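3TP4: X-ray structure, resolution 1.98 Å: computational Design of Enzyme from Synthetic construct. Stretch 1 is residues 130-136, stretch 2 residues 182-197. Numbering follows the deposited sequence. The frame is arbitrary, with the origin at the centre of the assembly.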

# COMPACT_ATOMS: atom_id res chain seq x y z
N THR A 130 17.30 9.58 -1.46
CA THR A 130 16.18 10.48 -1.66
C THR A 130 15.07 10.16 -0.67
O THR A 130 14.10 10.90 -0.55
CB THR A 130 15.69 10.47 -3.13
OG1 THR A 130 14.47 11.21 -3.24
CG2 THR A 130 15.47 9.05 -3.59
N LEU A 131 15.22 9.06 0.07
CA LEU A 131 14.30 8.74 1.15
C LEU A 131 14.41 9.81 2.23
O LEU A 131 13.42 10.44 2.61
CB LEU A 131 14.60 7.35 1.71
CG LEU A 131 13.61 6.75 2.70
CD1 LEU A 131 12.20 6.75 2.13
CD2 LEU A 131 14.04 5.34 3.07
N ARG A 132 15.64 10.04 2.70
CA ARG A 132 15.91 11.15 3.62
C ARG A 132 15.37 12.50 3.14
O ARG A 132 14.88 13.30 3.93
CB ARG A 132 17.42 11.26 3.85
CG ARG A 132 17.87 12.51 4.60
CD ARG A 132 19.39 12.67 4.50
NE ARG A 132 20.08 11.39 4.68
CZ ARG A 132 21.38 11.20 4.46
NH1 ARG A 132 22.14 12.19 4.03
NH2 ARG A 132 21.91 10.00 4.66
N ALA A 133 15.48 12.74 1.84
CA ALA A 133 15.17 14.04 1.26
C ALA A 133 13.69 14.44 1.34
O ALA A 133 13.37 15.63 1.38
CB ALA A 133 15.65 14.11 -0.19
N VAL A 134 12.80 13.45 1.35
CA VAL A 134 11.37 13.74 1.36
C VAL A 134 10.78 13.81 2.78
O VAL A 134 9.65 14.24 2.95
CB VAL A 134 10.56 12.72 0.50
CG1 VAL A 134 11.00 12.77 -0.95
CG2 VAL A 134 10.69 11.31 1.07
N LEU A 135 11.55 13.38 3.78
CA LEU A 135 11.10 13.45 5.17
C LEU A 135 11.00 14.91 5.62
O LEU A 135 11.55 15.80 4.98
CB LEU A 135 12.02 12.66 6.10
CG LEU A 135 11.98 11.15 5.85
CD1 LEU A 135 12.95 10.43 6.77
CD2 LEU A 135 10.57 10.61 6.04
N PRO A 136 10.28 15.15 6.73
CA PRO A 136 10.15 16.51 7.28
C PRO A 136 11.52 17.16 7.50
O PRO A 136 12.41 16.53 8.08
CB PRO A 136 9.45 16.27 8.62
CG PRO A 136 8.64 15.05 8.38
CD PRO A 136 9.50 14.18 7.51
N TRP A 182 11.69 -5.88 -3.46
CA TRP A 182 12.12 -5.24 -2.22
C TRP A 182 12.61 -3.84 -2.57
O TRP A 182 13.39 -3.67 -3.50
CB TRP A 182 13.29 -5.98 -1.55
CG TRP A 182 13.06 -7.39 -1.11
CD1 TRP A 182 12.18 -8.30 -1.64
CD2 TRP A 182 13.74 -8.06 -0.05
NE1 TRP A 182 12.29 -9.50 -0.97
CE2 TRP A 182 13.24 -9.38 0.01
CE3 TRP A 182 14.74 -7.68 0.85
CZ2 TRP A 182 13.70 -10.31 0.94
CZ3 TRP A 182 15.19 -8.60 1.78
CH2 TRP A 182 14.68 -9.90 1.81
N TRP A 183 12.18 -2.84 -1.81
CA TRP A 183 12.70 -1.49 -2.03
C TRP A 183 14.03 -1.38 -1.29
O TRP A 183 14.05 -1.29 -0.06
CB TRP A 183 11.74 -0.42 -1.48
CG TRP A 183 12.15 0.98 -1.87
CD1 TRP A 183 13.11 1.34 -2.77
CD2 TRP A 183 11.59 2.21 -1.37
NE1 TRP A 183 13.19 2.71 -2.87
CE2 TRP A 183 12.27 3.27 -2.02
CE3 TRP A 183 10.59 2.51 -0.44
CZ2 TRP A 183 11.97 4.61 -1.77
CZ3 TRP A 183 10.30 3.85 -0.19
CH2 TRP A 183 10.99 4.88 -0.85
N GLY A 184 15.14 -1.44 -2.02
CA GLY A 184 16.45 -1.41 -1.39
C GLY A 184 16.65 -0.27 -0.39
O GLY A 184 17.24 -0.46 0.67
N ALA A 185 16.17 0.93 -0.72
CA ALA A 185 16.35 2.06 0.19
C ALA A 185 15.63 1.83 1.52
O ALA A 185 16.15 2.16 2.58
CB ALA A 185 15.90 3.36 -0.46
N ALA A 186 14.44 1.24 1.46
CA ALA A 186 13.65 1.00 2.66
C ALA A 186 14.31 -0.04 3.57
O ALA A 186 14.34 0.10 4.80
CB ALA A 186 12.20 0.57 2.30
N TYR A 187 14.84 -1.09 2.96
CA TYR A 187 15.57 -2.09 3.74
C TYR A 187 16.87 -1.52 4.30
O TYR A 187 17.30 -1.88 5.41
CB TYR A 187 15.82 -3.34 2.89
CG TYR A 187 14.61 -4.24 2.86
CD1 TYR A 187 13.61 -4.06 1.91
CD2 TYR A 187 14.45 -5.23 3.81
CE1 TYR A 187 12.50 -4.87 1.89
CE2 TYR A 187 13.34 -6.05 3.80
CZ TYR A 187 12.37 -5.86 2.84
OH TYR A 187 11.26 -6.67 2.83
N GLY A 188 17.50 -0.63 3.54
CA GLY A 188 18.74 -0.01 3.97
C GLY A 188 18.54 0.94 5.14
O GLY A 188 19.40 1.05 6.01
N SER A 189 17.39 1.61 5.16
CA SER A 189 17.07 2.54 6.25
C SER A 189 15.60 2.42 6.65
O SER A 189 14.77 3.25 6.28
CB SER A 189 17.37 3.98 5.83
OG SER A 189 17.30 4.84 6.96
N PRO A 190 15.27 1.35 7.39
CA PRO A 190 13.85 1.04 7.63
C PRO A 190 13.17 2.07 8.51
O PRO A 190 11.97 2.30 8.36
CB PRO A 190 13.91 -0.32 8.33
CG PRO A 190 15.30 -0.44 8.87
CD PRO A 190 16.17 0.32 7.91
N GLY A 191 13.92 2.71 9.40
CA GLY A 191 13.37 3.75 10.25
C GLY A 191 12.87 4.93 9.43
O GLY A 191 11.85 5.53 9.74
N GLU A 192 13.60 5.26 8.37
CA GLU A 192 13.21 6.37 7.51
C GLU A 192 12.01 5.97 6.65
O GLU A 192 11.12 6.78 6.40
CB GLU A 192 14.39 6.81 6.64
CG GLU A 192 15.54 7.49 7.41
CD GLU A 192 16.62 8.02 6.47
OE1 GLU A 192 17.44 7.22 5.98
OE2 GLU A 192 16.64 9.23 6.21
N TYR A 193 11.98 4.72 6.20
CA TYR A 193 10.79 4.25 5.50
C TYR A 193 9.55 4.35 6.41
O TYR A 193 8.48 4.79 5.98
CB TYR A 193 10.93 2.82 5.00
CG TYR A 193 9.66 2.38 4.29
CD1 TYR A 193 9.42 2.75 2.98
CD2 TYR A 193 8.69 1.65 4.95
CE1 TYR A 193 8.27 2.39 2.33
CE2 TYR A 193 7.52 1.28 4.31
CZ TYR A 193 7.32 1.64 3.00
OH TYR A 193 6.17 1.30 2.36
N GLN A 194 9.71 3.93 7.66
CA GLN A 194 8.60 3.93 8.60
C GLN A 194 8.10 5.36 8.84
O GLN A 194 6.89 5.58 8.91
CB GLN A 194 9.01 3.27 9.92
CG GLN A 194 9.20 1.76 9.81
CD GLN A 194 9.95 1.17 10.99
OE1 GLN A 194 10.74 1.85 11.65
NE2 GLN A 194 9.70 -0.11 11.27
N GLU A 195 9.00 6.32 8.96
CA GLU A 195 8.54 7.69 9.18
C GLU A 195 7.88 8.25 7.93
O GLU A 195 6.93 9.03 8.03
CB GLU A 195 9.66 8.61 9.67
CG GLU A 195 10.19 8.22 11.04
CD GLU A 195 9.08 8.07 12.09
OE1 GLU A 195 8.11 8.86 12.08
OE2 GLU A 195 9.19 7.16 12.93
N LEU A 196 8.36 7.84 6.75
CA LEU A 196 7.75 8.29 5.49
C LEU A 196 6.32 7.76 5.40
O LEU A 196 5.39 8.51 5.09
CB LEU A 196 8.55 7.80 4.27
CG LEU A 196 7.84 7.86 2.91
CD1 LEU A 196 7.46 9.28 2.53
CD2 LEU A 196 8.68 7.21 1.78
N TYR A 197 6.15 6.47 5.68
CA TYR A 197 4.83 5.85 5.59
C TYR A 197 3.90 6.51 6.62
O TYR A 197 2.75 6.84 6.31
CB TYR A 197 4.93 4.34 5.85
CG TYR A 197 3.67 3.56 5.52
CD1 TYR A 197 2.56 3.60 6.36
CD2 TYR A 197 3.61 2.75 4.38
CE1 TYR A 197 1.39 2.88 6.06
CE2 TYR A 197 2.45 2.02 4.08
CZ TYR A 197 1.35 2.09 4.92
OH TYR A 197 0.21 1.39 4.61
O HOH W 1 20.20 8.84 6.22

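The two stretches bury 452 Å² between them, both sides summed, and no hydrogen bond crosses directly from one to the other; the contact rests on packing, with one water-mediated link. Helix 130-134 is held by weak backbone bonds, and its axis runs at 37° to that of helix 190-197, measured between their N-to-C directions. Thr130 opens the stretch without touching stretch 2.

Leu131 is the main knob. Its CA-to-CB bond points toward stretch 2, and its side chain (chi1 t, chi2 p) sits among Ala185, Ala186, Glu192 and Leu196. Leu131 CD1 lies 3.6 Å from Leu196 CD2 and 3.7 Å from Trp183 CH2, approaching the indole obliquely. Leu131 CD2 fits where the two helices of stretch 2 meet, 3.8 Å from Ala185 O, 3.9 Å from Ser189 O and 3.8 Å from Tyr193 N.

The CA-to-CB bond of Arg132 points sideways, and the residue stays exposed. Arg132 CB is 3.2 Å from Glu192 OE2, yet Arg132 NE is 4.3 Å from that same oxygen, so the opposite charges are near each other but beyond a salt bridge. Water 1 spans the gap: it accepts from Arg132 NH2 at 2.6 Å and donates to Glu192 OE1 at 3.2 Å. Ser189 OG also donates to Glu192 OE1, at 2.6 Å, tying the carboxylate to its own stretch. High B values for Arg132 counsel caution over its finer geometry.

The CA-to-CB bond of Ala133 points away, and the residue makes no contact. That of Val134 points toward stretch 2, but the closest pair, Val134 CG2 to Leu196 CD1, is 4.1 Å apart.

The CA-to-CB bond of Leu135 points sideways, and its m,t rotamer brings the end of the side chain nearer. Leu135 CD2 reaches the backbone at Leu196 N (3.6 Å) and Glu192 O (3.9 Å), two atoms already joined by a helical hydrogen bond, while Leu135 CD1 lies 3.9 Å from Glu192 CB. Pro136 then leaves the contact.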